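Local coordinates for hypothetical protein TM_1646 (Thermotoga maritima MSB8, PDB 2P61), which is of unknown function, belongs to the DUF327 family, and folds as a single chain into a bundle of four helices, at residues F49-L53 and L89-K93; L67-P71 and L138-I142; L76-K80 and L121-T125. All blocks are in the same frame, centred on the assembly; numbering follows the deposited sequence.

These contacts illustrate how a chain with no strands closes on itself by pairing helices. Contact 1 joins helix 37-69 to helix 73-95, contact 3 joins helix 73-95 to helix 105-129, and contact 2 brings helix 138-153 back against the end of helix 37-69. Both segments of contact 3 fall in the chain between the two segments of contact 2. The centres of these two are about 10 Å apart, and they touch, tying all four helices at one end. Contact 1 lies on the other side of the chain's centre, 26 Å from contact 2 and 22 Å from contact 3, centre to centre. Helices 37-69 and 73-95 thus link both ends.

Contact 1 (F49-L53 and L89-K93); sequences FEKLL and LIEKK
Leu89 fits into a three-walled hollow made by Phe49, Leu52 and Leu53, a single turn of helix 37-69. This is the antiparallel pairing of the first two helices of a four-helix bundle: the short segments 49-53 and 89-93 run at 143° to each other, with axes 10.7 Å apart at closest approach. The Leu89 side chain lies alongside Phe49 and Leu53, running past both in the opposite direction. Its CB is 3.8 Å from Leu53 CD1, while its CD2 is directed at the Phe49 ring and also at Leu52 CD1, 3.8 Å away. Leu52 comes in across Leu89 at nearly a right angle and walls off that side of the hollow.

The fit is reciprocal. With CG anti to the backbone N (chi1 174°), the ring of Phe49 swings over to the partner helix and enters the notch between Leu89, Lys92 and Lys93, one turn of helix 73-95. Its CE2 lies 3.7 Å from Lys93 CB, and that methylene meets the ring at its edge; Lys92 CB is a looser neighbour, 4.1 Å from Phe49 CZ. Leu53 supplies a second bump: its CD1 reaches past Leu89 to Ile90 CD1, at 4.1 Å, on the buried side, where Ile90 goes on to touch Leu110 of helix 105-129.

At its margin the contact turns polar. The long Lys93 chain passes the apolar groups and crosses Glu50 at about a right angle, ending in a salt bridge, NZ to Glu50 OE1, of 2.7 Å. The ammonium group meets this oxygen from above the carboxylate plane, 49° out of it. Deeper in, the carbonyl O of Leu89 lies in the plane of the Phe49 ring, at its edge, 3.1 Å from CZ.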
ATOM      1  N   PHE A  49      -0.281 -15.828  -6.358  1.00 79.73           N
ATOM      2  CA  PHE A  49      -0.551 -14.885  -5.309  1.00 79.22           C
ATOM      3  C   PHE A  49       0.581 -13.846  -5.299  1.00 79.38           C
ATOM      4  O   PHE A  49       0.313 -12.670  -5.210  1.00 78.85           O
ATOM      5  CB  PHE A  49      -0.730 -15.599  -3.960  1.00 79.25           C
ATOM      6  CG  PHE A  49      -0.877 -14.661  -2.792  1.00 79.72           C
ATOM      7  CD1 PHE A  49      -2.105 -14.103  -2.486  1.00 76.32           C
ATOM      8  CD2 PHE A  49       0.233 -14.322  -2.014  1.00 81.14           C
ATOM      9  CE1 PHE A  49      -2.240 -13.225  -1.428  1.00 77.10           C
ATOM     10  CE2 PHE A  49       0.109 -13.413  -0.939  1.00 82.37           C
ATOM     11  CZ  PHE A  49      -1.144 -12.869  -0.647  1.00 78.48           C
ATOM     12  N   GLU A  50       1.822 -14.299  -5.433  1.00 79.39           N
ATOM     13  CA  GLU A  50       2.986 -13.454  -5.708  1.00 79.96           C
ATOM     14  C   GLU A  50       2.894 -12.426  -6.869  1.00 79.66           C
ATOM     15  O   GLU A  50       3.484 -11.337  -6.776  1.00 79.34           O
ATOM     16  CB  GLU A  50       4.192 -14.347  -5.968  1.00 80.48           C
ATOM     17  CG  GLU A  50       5.052 -14.647  -4.773  1.00 83.40           C
ATOM     18  CD  GLU A  50       4.413 -14.294  -3.455  1.00 85.72           C
ATOM     19  OE1 GLU A  50       4.837 -13.286  -2.852  1.00 83.48           O
ATOM     20  OE2 GLU A  50       3.503 -15.035  -3.022  1.00 91.15           O
ATOM     21  N   LYS A  51       2.202 -12.779  -7.952  1.00 79.14           N
ATOM     22  CA  LYS A  51       1.968 -11.853  -9.086  1.00 79.40           C
ATOM     23  C   LYS A  51       0.855 -10.871  -8.791  1.00 77.18           C
ATOM     24  O   LYS A  51       0.893  -9.692  -9.211  1.00 76.48           O
ATOM     25  CB  LYS A  51       1.661 -12.596 -10.411  1.00 80.21           C
ATOM     26  CG  LYS A  51       0.627 -11.876 -11.329  1.00 81.62           C
ATOM     27  CD  LYS A  51       0.826 -12.193 -12.847  1.00 83.07           C
ATOM     28  CE  LYS A  51      -0.410 -11.819 -13.782  1.00 85.44           C
ATOM     29  NZ  LYS A  51      -1.755 -12.282 -13.291  1.00 86.88           N
ATOM     30  N   LEU A  52      -0.149 -11.373  -8.081  1.00 75.37           N
ATOM     31  CA  LEU A  52      -1.179 -10.505  -7.562  1.00 73.41           C
ATOM     32  C   LEU A  52      -0.575  -9.430  -6.666  1.00 72.68           C
ATOM     33  O   LEU A  52      -0.892  -8.273  -6.812  1.00 71.74           O
ATOM     34  CB  LEU A  52      -2.215 -11.281  -6.797  1.00 72.53           C
ATOM     35  CG  LEU A  52      -3.511 -11.695  -7.468  1.00 72.40           C
ATOM     36  CD1 LEU A  52      -4.498 -11.558  -6.324  1.00 75.87           C
ATOM     37  CD2 LEU A  52      -3.983 -10.861  -8.661  1.00 67.56           C
ATOM     38  N   LEU A  53       0.292  -9.843  -5.758  1.00 73.21           N
ATOM     39  CA  LEU A  53       0.833  -8.996  -4.706  1.00 74.67           C
ATOM     40  C   LEU A  53       1.831  -7.939  -5.236  1.00 76.13           C
ATOM     41  O   LEU A  53       1.742  -6.761  -4.879  1.00 77.04           O
ATOM     42  CB  LEU A  53       1.488  -9.865  -3.654  1.00 73.37           C
ATOM     43  CG  LEU A  53       2.219  -9.238  -2.466  1.00 73.86           C
ATOM     44  CD1 LEU A  53       1.372  -8.380  -1.474  1.00 66.57           C
ATOM     45  CD2 LEU A  53       2.917 -10.391  -1.751  1.00 70.72           C
ATOM     46  N   LEU A  89      -3.668  -8.319   0.736  1.00 70.52           N
ATOM     47  CA  LEU A  89      -2.797  -9.347   0.262  1.00 70.26           C
ATOM     48  C   LEU A  89      -1.668  -9.646   1.216  1.00 71.19           C
ATOM     49  O   LEU A  89      -1.521 -10.782   1.564  1.00 71.98           O
ATOM     50  CB  LEU A  89      -2.310  -9.048  -1.135  1.00 69.97           C
ATOM     51  CG  LEU A  89      -3.390  -9.156  -2.205  1.00 70.07           C
ATOM     52  CD1 LEU A  89      -3.204  -7.992  -3.252  1.00 68.90           C
ATOM     53  CD2 LEU A  89      -3.278 -10.533  -2.834  1.00 67.99           C
ATOM     54  N   ILE A  90      -0.885  -8.652   1.654  1.00 72.37           N
ATOM     55  CA  ILE A  90       0.200  -8.863   2.631  1.00 72.65           C
ATOM     56  C   ILE A  90      -0.267  -9.419   3.983  1.00 75.17           C
ATOM     57  O   ILE A  90       0.463 -10.225   4.556  1.00 75.13           O
ATOM     58  CB  ILE A  90       1.074  -7.576   2.899  1.00 72.43           C
ATOM     59  CG1 ILE A  90       2.524  -7.938   3.263  1.00 68.47           C
ATOM     60  CG2 ILE A  90       0.440  -6.671   3.969  1.00 71.52           C
ATOM     61  CD1 ILE A  90       3.451  -8.101   2.064  1.00 60.66           C
ATOM     62  N   GLU A  91      -1.429  -9.002   4.500  1.00 77.50           N
ATOM     63  CA  GLU A  91      -2.005  -9.678   5.664  1.00 81.57           C
ATOM     64  C   GLU A  91      -1.981 -11.170   5.431  1.00 83.61           C
ATOM     65  O   GLU A  91      -1.309 -11.885   6.190  1.00 83.98           O
ATOM     66  CB  GLU A  91      -3.458  -9.294   5.930  1.00 81.56           C
ATOM     67  CG  GLU A  91      -3.624  -8.498   7.205  1.00 88.37           C
ATOM     68  CD  GLU A  91      -5.001  -8.672   7.873  1.00 95.56           C
ATOM     69  OE1 GLU A  91      -5.574  -9.809   7.847  1.00 96.54           O
ATOM     70  OE2 GLU A  91      -5.475  -7.656   8.458  1.00 96.35           O
ATOM     71  N   LYS A  92      -2.702 -11.620   4.377  1.00 84.86           N
ATOM     72  CA  LYS A  92      -2.772 -13.019   4.010  1.00 86.16           C
ATOM     73  C   LYS A  92      -1.390 -13.618   4.050  1.00 86.95           C
ATOM     74  O   LYS A  92      -1.136 -14.492   4.829  1.00 88.15           O
ATOM     75  CB  LYS A  92      -3.456 -13.239   2.658  1.00 85.92           C
ATOM     76  CG  LYS A  92      -4.959 -12.873   2.630  1.00 86.12           C
ATOM     77  CD  LYS A  92      -5.689 -13.513   1.399  1.00 88.30           C
ATOM     78  CE  LYS A  92      -7.000 -12.710   0.935  1.00 90.55           C
ATOM     79  NZ  LYS A  92      -7.332 -12.770  -0.594  1.00 88.20           N
ATOM     80  N   LYS A  93      -0.455 -13.117   3.282  1.00 88.85           N
ATOM     81  CA  LYS A  93       0.883 -13.674   3.347  1.00 90.95           C
ATOM     82  C   LYS A  93       1.502 -13.682   4.764  1.00 92.77           C
ATOM     83  O   LYS A  93       2.068 -14.680   5.184  1.00 93.77           O
ATOM     84  CB  LYS A  93       1.830 -13.002   2.355  1.00 90.39           C
ATOM     85  CG  LYS A  93       3.065 -13.833   2.163  1.00 92.42           C
ATOM     86  CD  LYS A  93       4.244 -13.108   1.545  1.00 96.74           C
ATOM     87  CE  LYS A  93       5.173 -14.155   0.888  1.00 98.56           C
ATOM     88  NZ  LYS A  93       5.823 -13.670  -0.388  1.00 97.85           N
TER

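Contact 2 (L67-P71 and L138-I142); sequences LVRSP and LAARI
Ile142 pushes its CD1 methyl against Leu67 and Val68, and this is the closely packed part of a contact made wholly of apolar groups, with no hydrogen bond across it. Ile142 CD1 lies 3.7 Å from Leu67 CD2 and also rests on Val68 CG2. Its CG1 stands anti to the carbonyl carbon (chi1 -70°), which directs the CD1 end of the chain at helix 37-69. Leu67 crosses it at a slant, whereas Val68 runs past it in the opposite direction. Seen from the methyl, Leu67 CD2 and Val68 CG2 lie in well-separated directions.

Toward solvent the packing is thinner. The other branch of Val68, CG1, meets only Ala139 across the contact, with CB at 4.0 Å, and Ala139 is itself exposed. Beyond the helix end, Ser70 is the first residue to leave helical geometry, and the chain turns to bring Pro71 back to the interface, where its CB packs on CD2 of the buried Leu138 at 3.8 Å. A glycine in place of Val68 would probably leave Ile142 CD1 supported by Leu67 alone on this side and open a gap beside Ala139.

The contact joins the last turn of helix 37-69 to the first turn of helix 138-153, the first and last helices of the bundle. On their inner side lie the other two: Leu67 also packs on Leu76 and Tyr79 of helix 73-95, Ile142 shares Tyr79 with it, and Leu138 reaches Leu124 of helix 105-129.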
ATOM      1  N   LEU A  67      -1.306  10.711  -8.243  1.00 65.96           N
ATOM      2  CA  LEU A  67      -1.967  11.641  -7.311  1.00 64.01           C
ATOM      3  C   LEU A  67      -1.124  12.914  -7.327  1.00 64.83           C
ATOM      4  O   LEU A  67      -1.686  13.991  -7.486  1.00 64.71           O
ATOM      5  CB  LEU A  67      -2.157  11.065  -5.928  1.00 62.89           C
ATOM      6  CG  LEU A  67      -2.597  11.920  -4.722  1.00 62.49           C
ATOM      7  CD1 LEU A  67      -4.025  12.582  -4.843  1.00 47.07           C
ATOM      8  CD2 LEU A  67      -2.434  11.031  -3.381  1.00 59.68           C
ATOM      9  N   VAL A  68       0.213  12.764  -7.287  1.00 64.99           N
ATOM     10  CA  VAL A  68       1.194  13.891  -7.247  1.00 64.85           C
ATOM     11  C   VAL A  68       1.077  14.889  -8.394  1.00 65.28           C
ATOM     12  O   VAL A  68       1.263  16.065  -8.176  1.00 65.98           O
ATOM     13  CB  VAL A  68       2.680  13.365  -7.115  1.00 64.48           C
ATOM     14  CG1 VAL A  68       3.724  14.478  -7.029  1.00 60.12           C
ATOM     15  CG2 VAL A  68       2.790  12.551  -5.866  1.00 64.47           C
ATOM     16  N   ARG A  69       0.781  14.386  -9.589  1.00 66.30           N
ATOM     17  CA  ARG A  69       0.651  15.105 -10.856  1.00 65.82           C
ATOM     18  C   ARG A  69      -0.637  15.896 -10.868  1.00 68.61           C
ATOM     19  O   ARG A  69      -0.640  17.059 -11.241  1.00 70.27           O
ATOM     20  CB  ARG A  69       0.691  14.116 -12.037  1.00 64.66           C
ATOM     21  CG  ARG A  69       1.984  13.299 -12.126  1.00 62.95           C
ATOM     22  CD  ARG A  69       2.341  12.538 -13.486  1.00 63.85           C
ATOM     23  NE  ARG A  69       2.125  13.207 -14.769  1.00 58.49           N
ATOM     24  CZ  ARG A  69       3.064  13.810 -15.550  1.00 57.50           C
ATOM     25  NH1 ARG A  69       4.362  13.940 -15.219  1.00 54.02           N
ATOM     26  NH2 ARG A  69       2.673  14.353 -16.693  1.00 51.70           N
ATOM     27  N   SER A  70      -1.753  15.284 -10.487  1.00 71.30           N
ATOM     28  CA  SER A  70      -2.987  16.093 -10.215  1.00 72.08           C
ATOM     29  C   SER A  70      -3.736  15.622  -8.970  1.00 71.31           C
ATOM     30  O   SER A  70      -4.331  14.524  -8.962  1.00 69.29           O
ATOM     31  CB  SER A  70      -3.937  16.129 -11.446  1.00 73.80           C
ATOM     32  OG  SER A  70      -4.333  14.825 -11.846  1.00 74.84           O
ATOM     33  N   PRO A  71      -3.726  16.457  -7.911  1.00 71.43           N
ATOM     34  CA  PRO A  71      -4.232  15.925  -6.681  1.00 71.34           C
ATOM     35  C   PRO A  71      -5.766  15.972  -6.724  1.00 71.69           C
ATOM     36  O   PRO A  71      -6.406  16.694  -5.975  1.00 71.27           O
ATOM     37  CB  PRO A  71      -3.646  16.874  -5.635  1.00 71.30           C
ATOM     38  CG  PRO A  71      -2.880  17.891  -6.394  1.00 70.93           C
ATOM     39  CD  PRO A  71      -3.367  17.871  -7.749  1.00 70.90           C
ATOM     40  N   LEU A 138       3.157  17.255  -0.826  1.00 57.83           N
ATOM     41  CA  LEU A 138       2.562  16.035  -1.309  1.00 58.01           C
ATOM     42  C   LEU A 138       3.475  14.982  -1.933  1.00 59.67           C
ATOM     43  O   LEU A 138       3.256  13.831  -1.669  1.00 62.71           O
ATOM     44  CB  LEU A 138       1.409  16.345  -2.263  1.00 57.55           C
ATOM     45  CG  LEU A 138       0.588  15.205  -2.850  1.00 59.10           C
ATOM     46  CD1 LEU A 138      -0.115  14.373  -1.797  1.00 55.23           C
ATOM     47  CD2 LEU A 138      -0.433  15.824  -3.813  1.00 54.87           C
ATOM     48  N   ALA A 139       4.476  15.331  -2.766  1.00 60.22           N
ATOM     49  CA  ALA A 139       5.372  14.375  -3.324  1.00 57.70           C
ATOM     50  C   ALA A 139       5.954  13.670  -2.131  1.00 60.16           C
ATOM     51  O   ALA A 139       5.899  12.443  -2.098  1.00 61.88           O
ATOM     52  CB  ALA A 139       6.399  15.031  -4.098  1.00 57.05           C
ATOM     53  N   ALA A 140       6.420  14.401  -1.095  1.00 60.92           N
ATOM     54  CA  ALA A 140       7.164  13.770   0.033  1.00 60.77           C
ATOM     55  C   ALA A 140       6.302  12.940   0.978  1.00 62.07           C
ATOM     56  O   ALA A 140       6.786  11.977   1.533  1.00 63.17           O
ATOM     57  CB  ALA A 140       7.907  14.764   0.842  1.00 57.92           C
ATOM     58  N   ARG A 141       5.069  13.370   1.236  1.00 62.80           N
ATOM     59  CA  ARG A 141       4.053  12.542   1.918  1.00 62.29           C
ATOM     60  C   ARG A 141       3.876  11.233   1.192  1.00 63.36           C
ATOM     61  O   ARG A 141       3.700  10.216   1.837  1.00 63.68           O
ATOM     62  CB  ARG A 141       2.714  13.255   1.909  1.00 61.35           C
ATOM     63  CG  ARG A 141       2.727  14.354   2.891  1.00 59.73           C
ATOM     64  CD  ARG A 141       1.366  14.898   3.111  1.00 64.88           C
ATOM     65  NE  ARG A 141       1.475  16.012   4.037  1.00 64.34           N
ATOM     66  CZ  ARG A 141       1.414  15.866   5.341  1.00 61.91           C
ATOM     67  NH1 ARG A 141       1.158  14.669   5.876  1.00 59.06           N
ATOM     68  NH2 ARG A 141       1.572  16.927   6.089  1.00 64.40           N
ATOM     69  N   ILE A 142       3.971  11.237  -0.139  1.00 62.76           N
ATOM     70  CA  ILE A 142       3.864   9.980  -0.839  1.00 63.04           C
ATOM     71  C   ILE A 142       5.158   9.084  -0.897  1.00 64.42           C
ATOM     72  O   ILE A 142       5.068   7.861  -0.832  1.00 66.17           O
ATOM     73  CB  ILE A 142       3.222  10.237  -2.192  1.00 62.68           C
ATOM     74  CG1 ILE A 142       1.734  10.601  -1.974  1.00 61.03           C
ATOM     75  CG2 ILE A 142       3.363   9.067  -3.113  1.00 60.24           C
ATOM     76  CD1 ILE A 142       1.211  11.294  -3.204  1.00 62.28           C
TER

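Contact 3 (L76-K80 and L121-T125); sequences LKRYK and LMDLT
Lys80 stretches across to Thr125, where its NZ is placed to donate a hydrogen bond to the hydroxyl OG1, although the modelled separation is too short for the length to be relied on. The two side chains cross at about a right angle. Leu76 sets its CD2 methyl beside the same hydroxyl, 4.1 Å from Thr125 OG1. Beneath lie two apolar pairs: the other branch of Leu76, CD1, rests on Leu124 CG at 4.2 Å, and Tyr79 CE2 meets Leu121 CD2 at 4.0 Å. The leucine methyl approaches the tyrosine ring obliquely.

The motif is an antiparallel helix pair, the second and third helices of the bundle, whose short segments run at 177° with axes 12.3 Å apart; residues 121-125 fall in a predicted coiled coil.

What holds the acceptor in place is the helix beneath it. Thr125 has OG1 beside its backbone N and anti to its carbonyl carbon (chi1 -52°), a setting that turns the hydroxyl back to Leu121 O, to which it donates a bond of 2.8 Å. The C=O...OG1 angle is 156°. Thr125 N also donates to this carbonyl oxygen, and the two donors arrive from opposite faces of its plane.

Farther out, Tyr79 OH is hydrogen-bonded to Asn146 OD1 on helix 138-153, which anchors the far end of the ring. Arg78, on the side of this turn that faces helix 37-69, forms salt bridges with Glu59 and Asp62 of that helix.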
ATOM      1  N   LEU A  76      -7.144  10.600  -5.296  1.00 68.53           N
ATOM      2  CA  LEU A  76      -6.793  10.392  -3.906  1.00 69.14           C
ATOM      3  C   LEU A  76      -7.262   8.961  -3.572  1.00 70.33           C
ATOM      4  O   LEU A  76      -6.539   8.155  -2.897  1.00 71.65           O
ATOM      5  CB  LEU A  76      -7.315  11.495  -2.983  1.00 67.61           C
ATOM      6  CG  LEU A  76      -7.083  11.249  -1.486  1.00 68.19           C
ATOM      7  CD1 LEU A  76      -5.595  10.986  -1.157  1.00 71.00           C
ATOM      8  CD2 LEU A  76      -7.606  12.401  -0.620  1.00 67.18           C
ATOM      9  N   LYS A  77      -8.350   8.564  -4.225  1.00 71.04           N
ATOM     10  CA  LYS A  77      -8.909   7.204  -4.020  1.00 71.32           C
ATOM     11  C   LYS A  77      -8.365   6.030  -4.822  1.00 71.21           C
ATOM     12  O   LYS A  77      -8.351   4.881  -4.278  1.00 72.09           O
ATOM     13  CB  LYS A  77     -10.384   7.251  -4.199  1.00 73.26           C
ATOM     14  CG  LYS A  77     -10.981   8.423  -3.338  1.00 76.53           C
ATOM     15  CD  LYS A  77     -12.523   8.445  -3.279  1.00 80.30           C
ATOM     16  CE  LYS A  77     -13.039   9.933  -2.966  1.00 80.67           C
ATOM     17  NZ  LYS A  77     -14.022  10.430  -4.017  1.00 80.88           N
ATOM     18  N   ARG A  78      -7.935   6.243  -6.086  1.00 68.85           N
ATOM     19  CA  ARG A  78      -7.157   5.243  -6.792  1.00 67.94           C
ATOM     20  C   ARG A  78      -6.100   4.908  -5.744  1.00 66.07           C
ATOM     21  O   ARG A  78      -5.730   3.689  -5.577  1.00 66.70           O
ATOM     22  CB  ARG A  78      -6.512   5.880  -8.029  1.00 67.83           C
ATOM     23  CG  ARG A  78      -6.228   4.957  -9.223  1.00 66.81           C
ATOM     24  CD  ARG A  78      -5.266   5.604 -10.386  1.00 68.95           C
ATOM     25  NE  ARG A  78      -4.336   4.570 -10.856  1.00 68.38           N
ATOM     26  CZ  ARG A  78      -3.411   4.696 -11.799  1.00 73.26           C
ATOM     27  NH1 ARG A  78      -3.246   5.845 -12.459  1.00 80.38           N
ATOM     28  NH2 ARG A  78      -2.598   3.660 -12.063  1.00 73.26           N
ATOM     29  N   TYR A  79      -5.650   5.972  -5.001  1.00 63.03           N
ATOM     30  CA  TYR A  79      -4.524   5.814  -4.021  1.00 62.20           C
ATOM     31  C   TYR A  79      -4.828   4.937  -2.769  1.00 61.36           C
ATOM     32  O   TYR A  79      -4.126   3.938  -2.466  1.00 60.03           O
ATOM     33  CB  TYR A  79      -3.896   7.182  -3.576  1.00 59.85           C
ATOM     34  CG  TYR A  79      -2.485   7.036  -2.898  1.00 59.78           C
ATOM     35  CD1 TYR A  79      -1.474   6.278  -3.504  1.00 58.89           C
ATOM     36  CD2 TYR A  79      -2.193   7.609  -1.648  1.00 54.72           C
ATOM     37  CE1 TYR A  79      -0.216   6.076  -2.886  1.00 56.49           C
ATOM     38  CE2 TYR A  79      -0.949   7.459  -1.034  1.00 54.91           C
ATOM     39  CZ  TYR A  79       0.051   6.707  -1.677  1.00 57.82           C
ATOM     40  OH  TYR A  79       1.334   6.540  -1.127  1.00 60.52           O
ATOM     41  N   LYS A  80      -5.813   5.438  -2.002  1.00 61.50           N
ATOM     42  CA  LYS A  80      -6.421   4.810  -0.842  1.00 61.04           C
ATOM     43  C   LYS A  80      -6.881   3.427  -1.189  1.00 61.60           C
ATOM     44  O   LYS A  80      -6.574   2.512  -0.460  1.00 63.34           O
ATOM     45  CB  LYS A  80      -7.606   5.652  -0.426  1.00 60.51           C
ATOM     46  CG  LYS A  80      -7.234   7.073   0.030  1.00 62.46           C
ATOM     47  CD  LYS A  80      -7.903   7.426   1.325  1.00 62.45           C
ATOM     48  CE  LYS A  80      -8.099   8.903   1.509  1.00 65.28           C
ATOM     49  NZ  LYS A  80      -8.144   9.175   3.026  1.00 73.92           N
ATOM     50  N   LEU A 121      -2.189   8.582   5.688  1.00 64.15           N
ATOM     51  CA  LEU A 121      -3.396   8.721   4.886  1.00 62.95           C
ATOM     52  C   LEU A 121      -4.368   9.655   5.521  1.00 63.13           C
ATOM     53  O   LEU A 121      -4.974  10.408   4.782  1.00 64.77           O
ATOM     54  CB  LEU A 121      -4.045   7.399   4.598  1.00 62.71           C
ATOM     55  CG  LEU A 121      -3.366   6.470   3.571  1.00 60.59           C
ATOM     56  CD1 LEU A 121      -4.254   5.259   3.351  1.00 52.43           C
ATOM     57  CD2 LEU A 121      -3.249   7.225   2.286  1.00 58.47           C
ATOM     58  N   MET A 122      -4.522   9.714   6.850  1.00 62.57           N
ATOM     59  CA  MET A 122      -5.476  10.692   7.379  0.50 62.81           C
ATOM     60  C   MET A 122      -4.882  12.123   7.464  1.00 64.25           C
ATOM     61  O   MET A 122      -5.591  13.114   7.242  1.00 64.82           O
ATOM     62  CB  MET A 122      -6.133  10.206   8.677  0.50 62.72           C
ATOM     63  CG  MET A 122      -7.132  11.192   9.413  0.50 61.64           C
ATOM     64  SD  MET A 122      -8.631  11.743   8.545  0.50 54.13           S
ATOM     65  CE  MET A 122      -9.229  10.121   8.124  0.50 52.75           C
ATOM     66  N   ASP A 123      -3.579  12.262   7.742  1.00 64.47           N
ATOM     67  CA  ASP A 123      -2.918  13.529   7.615  1.00 63.98           C
ATOM     68  C   ASP A 123      -3.050  14.008   6.183  1.00 63.51           C
ATOM     69  O   ASP A 123      -3.457  15.111   5.967  1.00 64.29           O
ATOM     70  CB  ASP A 123      -1.446  13.450   8.048  1.00 64.38           C
ATOM     71  CG  ASP A 123      -1.287  13.091   9.521  1.00 68.08           C
ATOM     72  OD1 ASP A 123      -2.296  13.160  10.262  1.00 71.93           O
ATOM     73  OD2 ASP A 123      -0.161  12.747   9.972  1.00 72.97           O
ATOM     74  N   LEU A 124      -2.721  13.197   5.200  1.00 63.45           N
ATOM     75  CA  LEU A 124      -2.783  13.623   3.808  1.00 65.13           C
ATOM     76  C   LEU A 124      -4.178  14.189   3.435  1.00 66.13           C
ATOM     77  O   LEU A 124      -4.305  15.379   3.151  1.00 66.17           O
ATOM     78  CB  LEU A 124      -2.408  12.418   2.941  1.00 65.80           C
ATOM     79  CG  LEU A 124      -2.465  12.220   1.429  1.00 68.20           C
ATOM     80  CD1 LEU A 124      -2.521  13.484   0.712  1.00 73.98           C
ATOM     81  CD2 LEU A 124      -1.193  11.582   1.086  1.00 70.67           C
ATOM     82  N   THR A 125      -5.215  13.338   3.461  1.00 66.33           N
ATOM     83  CA  THR A 125      -6.618  13.742   3.291  1.00 65.83           C
ATOM     84  C   THR A 125      -6.943  15.055   3.988  1.00 66.57           C
ATOM     85  O   THR A 125      -7.533  15.971   3.409  1.00 66.81           O
ATOM     86  CB  THR A 125      -7.561  12.657   3.883  1.00 65.14           C
ATOM     87  OG1 THR A 125      -7.212  11.369   3.347  1.00 67.76           O
ATOM     88  CG2 THR A 125      -8.994  12.927   3.535  1.00 58.96           C
TER